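Local coordinates for RabGAP/TBC protein (Chlamydomonas reinhardtii, PDB 4P17), which is of unknown function but, as a flagellar RabGAP built on a TBC domain, probably stimulates GTP hydrolysis by Rab GTPases, at residues A[94-105]-A[136-144]; A[175-185]-A[253-261]. All coordinates share one frame; numbering follows the deposited sequence.

Contact 1: residues A[94-105]-A[136-144]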
loop_
_atom_site.group_PDB
_atom_site.type_symbol
_atom_site.label_atom_id
_atom_site.label_comp_id
_atom_site.label_asym_id
_atom_site.label_seq_id
_atom_site.Cartn_x
_atom_site.Cartn_y
_atom_site.Cartn_z
ATOM N N TYR A 94 -19.132 -9.524 -15.070
ATOM C CA TYR A 94 -17.875 -10.270 -15.095
ATOM C C TYR A 94 -17.380 -10.617 -13.700
ATOM O O TYR A 94 -17.034 -11.764 -13.439
ATOM C CB TYR A 94 -16.792 -9.489 -15.858
ATOM C CG TYR A 94 -15.487 -10.239 -16.015
ATOM C CD1 TYR A 94 -15.297 -11.153 -17.045
ATOM C CD2 TYR A 94 -14.437 -10.025 -15.123
ATOM C CE1 TYR A 94 -14.100 -11.836 -17.184
ATOM C CE2 TYR A 94 -13.248 -10.690 -15.246
ATOM C CZ TYR A 94 -13.078 -11.595 -16.283
ATOM O OH TYR A 94 -11.888 -12.227 -16.402
ATOM N N TYR A 95 -17.344 -9.646 -12.796
ATOM C CA TYR A 95 -16.863 -9.925 -11.455
ATOM C C TYR A 95 -17.714 -11.039 -10.821
ATOM O O TYR A 95 -17.185 -12.003 -10.277
ATOM C CB TYR A 95 -16.862 -8.643 -10.584
ATOM C CG TYR A 95 -16.580 -8.944 -9.137
ATOM C CD1 TYR A 95 -15.342 -9.447 -8.734
ATOM C CD2 TYR A 95 -17.573 -8.769 -8.163
ATOM C CE1 TYR A 95 -15.099 -9.763 -7.386
ATOM C CE2 TYR A 95 -17.333 -9.084 -6.824
ATOM C CZ TYR A 95 -16.093 -9.570 -6.448
ATOM O OH TYR A 95 -15.856 -9.871 -5.137
ATOM N N SER A 96 -19.031 -10.935 -10.929
ATOM C CA SER A 96 -19.916 -11.925 -10.317
ATOM C C SER A 96 -19.673 -13.327 -10.893
ATOM O O SER A 96 -19.778 -14.321 -10.168
ATOM C CB SER A 96 -21.377 -11.515 -10.502
ATOM O OG SER A 96 -21.794 -11.710 -11.836
ATOM N N ILE A 97 -19.324 -13.399 -12.181
ATOM C CA ILE A 97 -18.985 -14.680 -12.811
ATOM C C ILE A 97 -17.692 -15.213 -12.208
ATOM O O ILE A 97 -17.580 -16.391 -11.904
ATOM C CB ILE A 97 -18.826 -14.562 -14.343
ATOM C CG1 ILE A 97 -20.191 -14.349 -15.003
ATOM C CG2 ILE A 97 -18.210 -15.835 -14.931
ATOM C CD1 ILE A 97 -20.123 -13.861 -16.428
ATOM N N MET A 98 -16.705 -14.335 -12.042
ATOM C CA MET A 98 -15.466 -14.706 -11.364
ATOM C C MET A 98 -15.637 -15.109 -9.867
ATOM O O MET A 98 -14.981 -16.027 -9.387
ATOM C CB MET A 98 -14.478 -13.538 -11.499
ATOM C CG MET A 98 -14.068 -13.235 -12.934
ATOM S SD MET A 98 -13.234 -14.629 -13.724
ATOM C CE MET A 98 -14.513 -15.152 -14.860
ATOM N N VAL A 99 -16.527 -14.445 -9.155
ATOM C CA VAL A 99 -16.822 -14.819 -7.769
ATOM C C VAL A 99 -17.372 -16.233 -7.729
ATOM O O VAL A 99 -16.870 -17.065 -7.007
ATOM C CB VAL A 99 -17.818 -13.834 -7.108
ATOM C CG1 VAL A 99 -18.235 -14.310 -5.703
ATOM C CG2 VAL A 99 -17.184 -12.482 -7.002
ATOM N N LYS A 100 -18.365 -16.505 -8.565
ATOM C CA LYS A 100 -18.948 -17.829 -8.633
ATOM C C LYS A 100 -17.913 -18.863 -9.019
ATOM O O LYS A 100 -17.866 -19.960 -8.465
ATOM C CB LYS A 100 -20.103 -17.846 -9.626
ATOM C CG LYS A 100 -20.797 -19.196 -9.673
ATOM C CD LYS A 100 -21.525 -19.450 -8.374
ATOM C CE LYS A 100 -22.040 -20.882 -8.334
ATOM N NZ LYS A 100 -22.612 -21.261 -7.012
ATOM N N ALA A 101 -17.071 -18.519 -9.983
ATOM C CA ALA A 101 -16.038 -19.437 -10.428
ATOM C C ALA A 101 -15.007 -19.653 -9.336
ATOM O O ALA A 101 -14.435 -20.737 -9.189
ATOM C CB ALA A 101 -15.380 -18.907 -11.676
ATOM N N GLY A 102 -14.739 -18.600 -8.579
ATOM C CA GLY A 102 -13.732 -18.699 -7.544
ATOM C C GLY A 102 -14.144 -19.606 -6.407
ATOM O O GLY A 102 -13.316 -19.980 -5.586
ATOM N N GLU A 103 -15.428 -19.950 -6.353
ATOM C CA GLU A 103 -15.935 -20.859 -5.340
ATOM C C GLU A 103 -15.220 -22.193 -5.409
ATOM O O GLU A 103 -15.190 -22.928 -4.429
ATOM C CB GLU A 103 -17.442 -21.073 -5.507
ATOM C CG GLU A 103 -18.296 -19.893 -5.089
ATOM C CD GLU A 103 -19.782 -20.162 -5.272
ATOM O OE1 GLU A 103 -20.139 -21.316 -5.597
ATOM O OE2 GLU A 103 -20.592 -19.222 -5.106
ATOM N N GLU A 104 -14.641 -22.499 -6.569
ATOM C CA GLU A 104 -13.867 -23.723 -6.745
ATOM C C GLU A 104 -12.415 -23.401 -7.045
ATOM O O GLU A 104 -11.733 -24.178 -7.716
ATOM C CB GLU A 104 -14.436 -24.581 -7.880
ATOM N N SER A 105 -11.937 -22.244 -6.590
ATOM C CA SER A 105 -10.520 -21.940 -6.758
ATOM C C SER A 105 -9.668 -22.942 -6.002
ATOM O O SER A 105 -10.030 -23.342 -4.893
ATOM C CB SER A 105 -10.183 -20.534 -6.274
ATOM O OG SER A 105 -8.781 -20.333 -6.279
ATOM N N ARG A 136 -14.101 -13.509 -1.163
ATOM C CA ARG A 136 -14.731 -13.421 -2.477
ATOM C C ARG A 136 -13.824 -12.721 -3.480
ATOM O O ARG A 136 -13.577 -13.221 -4.565
ATOM C CB ARG A 136 -16.073 -12.697 -2.380
ATOM C CG ARG A 136 -17.206 -13.610 -1.958
ATOM C CD ARG A 136 -18.584 -12.963 -2.183
ATOM N NE ARG A 136 -18.732 -11.727 -1.436
ATOM C CZ ARG A 136 -19.202 -11.654 -0.196
ATOM N NH1 ARG A 136 -19.573 -12.744 0.461
ATOM N NH2 ARG A 136 -19.299 -10.481 0.401
ATOM N N VAL A 137 -13.251 -11.593 -3.082
ATOM C CA VAL A 137 -12.395 -10.857 -4.013
ATOM C C VAL A 137 -11.187 -11.683 -4.415
ATOM O O VAL A 137 -10.810 -11.739 -5.599
ATOM C CB VAL A 137 -11.940 -9.544 -3.389
ATOM C CG1 VAL A 137 -10.874 -8.846 -4.264
ATOM C CG2 VAL A 137 -13.135 -8.658 -3.184
ATOM N N LEU A 138 -10.573 -12.340 -3.433
ATOM C CA LEU A 138 -9.330 -13.037 -3.699
ATOM C C LEU A 138 -9.608 -14.289 -4.482
ATOM O O LEU A 138 -8.894 -14.598 -5.416
ATOM C CB LEU A 138 -8.592 -13.380 -2.428
ATOM C CG LEU A 138 -7.952 -12.179 -1.719
ATOM C CD1 LEU A 138 -7.686 -12.466 -0.244
ATOM C CD2 LEU A 138 -6.655 -11.828 -2.384
ATOM N N GLN A 139 -10.683 -14.987 -4.148
ATOM C CA GLN A 139 -10.987 -16.209 -4.879
ATOM C C GLN A 139 -11.336 -15.839 -6.350
ATOM O O GLN A 139 -10.903 -16.506 -7.295
ATOM C CB GLN A 139 -12.121 -16.976 -4.176
ATOM C CG GLN A 139 -13.527 -16.495 -4.531
ATOM C CD GLN A 139 -14.612 -17.074 -3.633
ATOM O OE1 GLN A 139 -14.357 -17.460 -2.481
ATOM N NE2 GLN A 139 -15.832 -17.133 -4.155
ATOM N N ALA A 140 -12.069 -14.744 -6.525
ATOM C CA ALA A 140 -12.409 -14.215 -7.840
ATOM C C ALA A 140 -11.144 -13.903 -8.621
ATOM O O ALA A 140 -11.000 -14.277 -9.791
ATOM C CB ALA A 140 -13.270 -12.963 -7.713
ATOM N N TYR A 141 -10.210 -13.206 -7.982
ATOM C CA TYR A 141 -9.024 -12.808 -8.711
ATOM C C TYR A 141 -8.190 -14.042 -9.103
ATOM O O TYR A 141 -7.618 -14.084 -10.199
ATOM C CB TYR A 141 -8.166 -11.820 -7.902
ATOM C CG TYR A 141 -7.163 -11.207 -8.832
ATOM C CD1 TYR A 141 -7.548 -10.234 -9.736
ATOM C CD2 TYR A 141 -5.852 -11.664 -8.866
ATOM C CE1 TYR A 141 -6.632 -9.715 -10.639
ATOM C CE2 TYR A 141 -4.938 -11.151 -9.779
ATOM C CZ TYR A 141 -5.342 -10.190 -10.647
ATOM O OH TYR A 141 -4.447 -9.689 -11.554
ATOM N N SER A 142 -8.194 -15.055 -8.238
ATOM C CA SER A 142 -7.357 -16.249 -8.417
ATOM C C SER A 142 -7.742 -17.094 -9.629
ATOM O O SER A 142 -6.896 -17.797 -10.208
ATOM C CB SER A 142 -7.415 -17.115 -7.152
ATOM O OG SER A 142 -8.610 -17.866 -7.107
ATOM N N VAL A 143 -9.019 -17.035 -10.005
ATOM C CA VAL A 143 -9.497 -17.678 -11.228
ATOM C C VAL A 143 -9.434 -16.729 -12.431
ATOM O O VAL A 143 -9.253 -17.176 -13.560
ATOM C CB VAL A 143 -10.934 -18.219 -11.059
ATOM C CG1 VAL A 143 -10.942 -19.304 -9.966
ATOM C CG2 VAL A 143 -11.929 -17.105 -10.725
ATOM N N HIS A 144 -9.550 -15.431 -12.191
ATOM C CA HIS A 144 -9.434 -14.444 -13.265
ATOM C C HIS A 144 -8.037 -14.436 -13.882
ATOM O O HIS A 144 -7.877 -14.308 -15.087
ATOM C CB HIS A 144 -9.785 -13.085 -12.708
ATOM C CG HIS A 144 -9.206 -11.949 -13.448
ATOM N ND1 HIS A 144 -9.704 -11.502 -14.651
ATOM C CD2 HIS A 144 -8.179 -11.131 -13.131
ATOM C CE1 HIS A 144 -8.992 -10.460 -15.046
ATOM N NE2 HIS A 144 -8.073 -10.211 -14.134
#
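Gly102 and Ala140 bring helices 94-102 and 136-144, in the outer part of this all-helical TBC domain, close together, their axes passing 7.3 Å apart at nearly a right angle (93°). A beta carbon on Gly102 would run into Gln139 CG and the backbone of Ala140, so the bare glycine permits this approach. Ala140 CA donates a CH to Met98 O, and its CB lies 3.7 Å from Tyr95 CE1. Val143 flanks the crossing: CG1 lies against Gly102 CA, while CG2 reaches Met98 O at 3.5 Å. The bent chain of Met98 brings SD alongside CA and CB of His144.

Polar bonds pin the crossing at three places. Ser105 OG donates to Ser142 OG at 2.6 Å, and Ser142 OG donates onward to Gln139 O at 2.7 Å within its own helix; with chi1 at 79°, the Ser142 hydroxyl is tucked back over the preceding turn. Ser105 OG also caps Tyr107 N, at the turn into the next helix. Gln139 stretches past the carbonyl of Gly102, and its NE2 reaches Val99 O at 3.0 Å, tilted from the carbonyl plane. At the other end Tyr94 OH meets His144 ND1 at 2.9 Å, in the plane of both rings, which touch rim to rim with planes at 87°.

The outer side is looser. Val99 CG1 rests on Arg136 CD at 3.8 Å, the guanidinium being engaged with Glu169. Glu103, on the solvent side, lays CG near Gln139 NE2 and pairs its carboxylate with nearby Lys100.

His144 NE2 is hydrogen-bonded to Glu181, so both ring nitrogens have partners and the imidazole is probably fixed in rotation. Small residues thus allow the close spacing, while the side-chain hydrogen bonds probably help to fix the alignment.

Contact 2: residues A[175-185]-A[253-261]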
loop_
_atom_site.group_PDB
_atom_site.type_symbol
_atom_site.label_atom_id
_atom_site.label_comp_id
_atom_site.label_asym_id
_atom_site.label_seq_id
_atom_site.Cartn_x
_atom_site.Cartn_y
_atom_site.Cartn_z
ATOM N N LEU A 175 -9.145 -2.904 -8.837
ATOM C CA LEU A 175 -7.911 -2.215 -8.417
ATOM C C LEU A 175 -6.773 -3.226 -8.244
ATOM O O LEU A 175 -5.634 -2.953 -8.622
ATOM C CB LEU A 175 -8.140 -1.411 -7.135
ATOM C CG LEU A 175 -6.992 -0.515 -6.644
ATOM C CD1 LEU A 175 -6.719 0.695 -7.568
ATOM C CD2 LEU A 175 -7.328 0.008 -5.255
ATOM N N LEU A 176 -7.080 -4.387 -7.671
ATOM C CA LEU A 176 -6.116 -5.467 -7.557
ATOM C C LEU A 176 -5.642 -5.890 -8.971
ATOM O O LEU A 176 -4.456 -6.078 -9.214
ATOM C CB LEU A 176 -6.738 -6.642 -6.803
ATOM C CG LEU A 176 -5.823 -7.855 -6.612
ATOM C CD1 LEU A 176 -4.613 -7.523 -5.715
ATOM C CD2 LEU A 176 -6.615 -9.014 -6.038
ATOM N N ALA A 177 -6.575 -6.034 -9.919
ATOM C CA ALA A 177 -6.194 -6.381 -11.285
ATOM C C ALA A 177 -5.252 -5.335 -11.874
ATOM O O ALA A 177 -4.195 -5.667 -12.435
ATOM C CB ALA A 177 -7.441 -6.510 -12.172
ATOM N N ALA A 178 -5.626 -4.065 -11.752
ATOM C CA ALA A 178 -4.762 -2.994 -12.252
ATOM C C ALA A 178 -3.366 -3.070 -11.626
ATOM O O ALA A 178 -2.361 -2.940 -12.303
ATOM C CB ALA A 178 -5.398 -1.647 -11.995
ATOM N N LEU A 179 -3.307 -3.355 -10.339
ATOM C CA LEU A 179 -2.039 -3.398 -9.615
ATOM C C LEU A 179 -1.116 -4.518 -10.073
ATOM O O LEU A 179 0.056 -4.304 -10.382
ATOM C CB LEU A 179 -2.354 -3.528 -8.124
ATOM C CG LEU A 179 -1.193 -3.833 -7.199
ATOM C CD1 LEU A 179 -0.381 -2.546 -6.972
ATOM C CD2 LEU A 179 -1.685 -4.393 -5.895
ATOM N N VAL A 180 -1.655 -5.720 -10.086
ATOM C CA VAL A 180 -0.942 -6.920 -10.482
ATOM C C VAL A 180 -0.619 -6.897 -11.955
ATOM O O VAL A 180 0.486 -7.266 -12.342
ATOM C CB VAL A 180 -1.768 -8.172 -10.184
ATOM C CG1 VAL A 180 -1.048 -9.419 -10.619
ATOM C CG2 VAL A 180 -2.079 -8.253 -8.712
ATOM N N GLU A 181 -1.584 -6.503 -12.784
ATOM C CA GLU A 181 -1.409 -6.685 -14.215
ATOM C C GLU A 181 -0.718 -5.522 -14.918
ATOM O O GLU A 181 -0.053 -5.741 -15.934
ATOM C CB GLU A 181 -2.763 -6.960 -14.859
ATOM C CG GLU A 181 -3.437 -8.168 -14.225
ATOM C CD GLU A 181 -4.908 -8.275 -14.523
ATOM O OE1 GLU A 181 -5.395 -7.758 -15.568
ATOM O OE2 GLU A 181 -5.601 -8.861 -13.676
ATOM N N ASP A 182 -0.862 -4.298 -14.398
ATOM C CA ASP A 182 -0.494 -3.091 -15.167
ATOM C C ASP A 182 0.504 -2.188 -14.435
ATOM O O ASP A 182 1.290 -1.507 -15.059
ATOM C CB ASP A 182 -1.747 -2.273 -15.514
ATOM C CG ASP A 182 -2.754 -3.083 -16.310
ATOM O OD1 ASP A 182 -2.314 -3.908 -17.134
ATOM O OD2 ASP A 182 -3.962 -2.896 -16.116
ATOM N N ILE A 183 0.464 -2.210 -13.113
ATOM C CA ILE A 183 1.286 -1.294 -12.319
ATOM C C ILE A 183 2.572 -1.986 -11.850
ATOM O O ILE A 183 3.672 -1.497 -12.142
ATOM C CB ILE A 183 0.519 -0.750 -11.145
ATOM C CG1 ILE A 183 -0.683 0.067 -11.660
ATOM C CG2 ILE A 183 1.432 0.140 -10.292
ATOM C CD1 ILE A 183 -1.555 0.694 -10.550
ATOM N N LEU A 184 2.451 -3.115 -11.163
ATOM C CA LEU A 184 3.640 -3.854 -10.717
ATOM C C LEU A 184 4.265 -4.577 -11.912
ATOM O O LEU A 184 3.596 -4.841 -12.900
ATOM C CB LEU A 184 3.283 -4.843 -9.620
ATOM C CG LEU A 184 2.661 -4.247 -8.339
ATOM C CD1 LEU A 184 1.962 -5.334 -7.526
ATOM C CD2 LEU A 184 3.680 -3.537 -7.487
ATOM N N TYR A 185 5.550 -4.902 -11.827
ATOM C CA TYR A 185 6.165 -5.639 -12.905
ATOM C C TYR A 185 5.578 -7.047 -12.959
ATOM O O TYR A 185 5.213 -7.617 -11.923
ATOM C CB TYR A 185 7.665 -5.692 -12.733
ATOM C CG TYR A 185 8.398 -4.470 -13.222
ATOM C CD1 TYR A 185 7.931 -3.196 -12.965
ATOM C CD2 TYR A 185 9.574 -4.601 -13.951
ATOM C CE1 TYR A 185 8.624 -2.068 -13.416
ATOM C CE2 TYR A 185 10.288 -3.503 -14.367
ATOM C CZ TYR A 185 9.805 -2.229 -14.110
ATOM O OH TYR A 185 10.505 -1.125 -14.554
ATOM N N LEU A 253 1.511 5.387 -5.628
ATOM C CA LEU A 253 1.734 4.133 -6.345
ATOM C C LEU A 253 0.765 3.974 -7.514
ATOM O O LEU A 253 1.140 3.530 -8.613
ATOM C CB LEU A 253 1.577 2.925 -5.409
ATOM C CG LEU A 253 1.656 1.530 -6.049
ATOM C CD1 LEU A 253 3.043 1.292 -6.668
ATOM C CD2 LEU A 253 1.305 0.417 -5.064
ATOM N N PHE A 254 -0.493 4.293 -7.252
ATOM C CA PHE A 254 -1.555 4.118 -8.248
ATOM C C PHE A 254 -1.520 5.201 -9.320
ATOM O O PHE A 254 -2.273 5.124 -10.274
ATOM C CB PHE A 254 -2.958 4.112 -7.578
ATOM C CG PHE A 254 -3.205 2.898 -6.689
ATOM C CD1 PHE A 254 -2.801 1.634 -7.094
ATOM C CD2 PHE A 254 -3.812 3.022 -5.459
ATOM C CE1 PHE A 254 -3.000 0.532 -6.280
ATOM C CE2 PHE A 254 -3.991 1.918 -4.650
ATOM C CZ PHE A 254 -3.588 0.685 -5.065
ATOM N N TYR A 255 -0.641 6.189 -9.175
ATOM C CA TYR A 255 -0.481 7.233 -10.199
ATOM C C TYR A 255 0.895 7.227 -10.876
ATOM O O TYR A 255 1.001 7.341 -12.098
ATOM C CB TYR A 255 -0.732 8.599 -9.580
ATOM C CG TYR A 255 -0.676 9.688 -10.609
ATOM C CD1 TYR A 255 -1.778 9.976 -11.393
ATOM C CD2 TYR A 255 0.469 10.434 -10.782
ATOM C CE1 TYR A 255 -1.731 10.972 -12.341
ATOM C CE2 TYR A 255 0.523 11.433 -11.731
ATOM C CZ TYR A 255 -0.578 11.695 -12.489
ATOM O OH TYR A 255 -0.500 12.694 -13.414
ATOM N N GLU A 256 1.951 7.086 -10.082
ATOM C CA GLU A 256 3.311 7.177 -10.599
ATOM C C GLU A 256 3.924 5.817 -10.911
ATOM O O GLU A 256 4.875 5.740 -11.674
ATOM C CB GLU A 256 4.208 7.899 -9.585
ATOM C CG GLU A 256 3.773 9.301 -9.275
ATOM C CD GLU A 256 4.803 10.065 -8.506
ATOM O OE1 GLU A 256 6.017 9.929 -8.791
ATOM O OE2 GLU A 256 4.389 10.813 -7.618
ATOM N N GLY A 257 3.426 4.755 -10.285
ATOM C CA GLY A 257 3.953 3.418 -10.536
ATOM C C GLY A 257 4.926 2.889 -9.485
ATOM O O GLY A 257 5.148 3.520 -8.468
ATOM N N PRO A 258 5.551 1.744 -9.756
ATOM C CA PRO A 258 6.228 1.003 -8.681
ATOM C C PRO A 258 7.545 1.601 -8.179
ATOM O O PRO A 258 8.050 1.097 -7.180
ATOM C CB PRO A 258 6.486 -0.372 -9.301
ATOM C CG PRO A 258 6.457 -0.153 -10.783
ATOM C CD PRO A 258 5.610 1.046 -11.058
ATOM N N LYS A 259 8.111 2.614 -8.832
ATOM C CA LYS A 259 9.274 3.236 -8.222
ATOM C C LYS A 259 8.950 3.811 -6.841
ATOM O O LYS A 259 9.833 3.945 -5.996
ATOM C CB LYS A 259 9.849 4.321 -9.117
ATOM C CG LYS A 259 10.479 3.771 -10.363
ATOM C CD LYS A 259 11.163 4.864 -11.106
ATOM C CE LYS A 259 11.726 4.428 -12.411
ATOM N NZ LYS A 259 12.424 5.613 -13.009
ATOM N N ILE A 260 7.695 4.149 -6.608
ATOM C CA ILE A 260 7.247 4.576 -5.280
ATOM C C ILE A 260 7.688 3.586 -4.185
ATOM O O ILE A 260 7.965 3.961 -3.036
ATOM C CB ILE A 260 5.684 4.737 -5.274
ATOM C CG1 ILE A 260 5.258 5.847 -6.239
ATOM C CG2 ILE A 260 5.122 5.012 -3.866
ATOM C CD1 ILE A 260 5.781 7.246 -5.844
ATOM N N LEU A 261 7.744 2.298 -4.513
ATOM C CA LEU A 261 8.063 1.337 -3.465
ATOM C C LEU A 261 9.475 1.586 -2.940
ATOM O O LEU A 261 9.656 1.716 -1.732
ATOM C CB LEU A 261 7.901 -0.073 -3.979
ATOM C CG LEU A 261 6.453 -0.408 -4.370
ATOM C CD1 LEU A 261 6.421 -1.833 -4.872
ATOM C CD2 LEU A 261 5.452 -0.175 -3.200
#
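Leu175 sets its CD1 methyl over the centre of the Phe254 ring, 3.9 Å from the centroid and 8° off the normal, a CH-pi contact; its CD2 lies near CZ of the same ring. The ring's edge is taken by Ile183, whose CD1 lies in the ring plane 3.8 Å from Phe254 CD1. Leu179 CD1 comes up obliquely to Phe254 CE1 and also meets Leu253 CD2 at 3.9 Å.

Ile183 serves two neighbours because its branches diverge: chi1 of -62° puts CG2 anti to the backbone N, beside Leu253 O and Gly257 CA, while the CG1-CD1 arm runs to the phenyl ring. Putting an alanine at Phe254 would remove that ring and is likely to leave a gap between Leu175 and Ile183, their methyl groups without a common surface.

Helix 169-183 ends in a wider pi-type turn, marked by Leu184 N bonded to Leu179 O. There the end of the helix meets the bend at Gly257 and Pro258. Gly257, with phi of 101°, ends helix 243-256 at angles where a beta carbon would collide with the carbonyl oxygen of Glu256, and Pro258 follows with its CD 3.4 Å from Ile183 O. Pro258 CG also sits at the edge of the Tyr185 ring, on the exposed margin, while Leu184 CD2 meets Leu261 CD1 further in.

In this all-helical fold, helix 153-164 supplies Met161 against Leu175 and Leu179, and Trp77 of helix 73-80 meets the Phe254 ring edge-to-face.

Contact 2 lies nearer the middle of the chain, its centre about 10 Å from the chain centre against about 23 Å for contact 1, which is only partly buried. Their chemistry differs accordingly: contact 1 mixes close small residues with side-chain hydrogen bonds, whereas contact 2 joins its segments through apolar branches, a proline and two aromatic rings, those of Phe254 and Tyr185. They share no helix, yet helix 128-144 of contact 1 packs on helix 169-183 of contact 2, Tyr141 lying against Ala177 and Val180. Glu181 OE2 is the polar joint, a probable hydrogen-bond partner of Tyr141 OH as well as of His144, tying the peripheral crossing to the central helix.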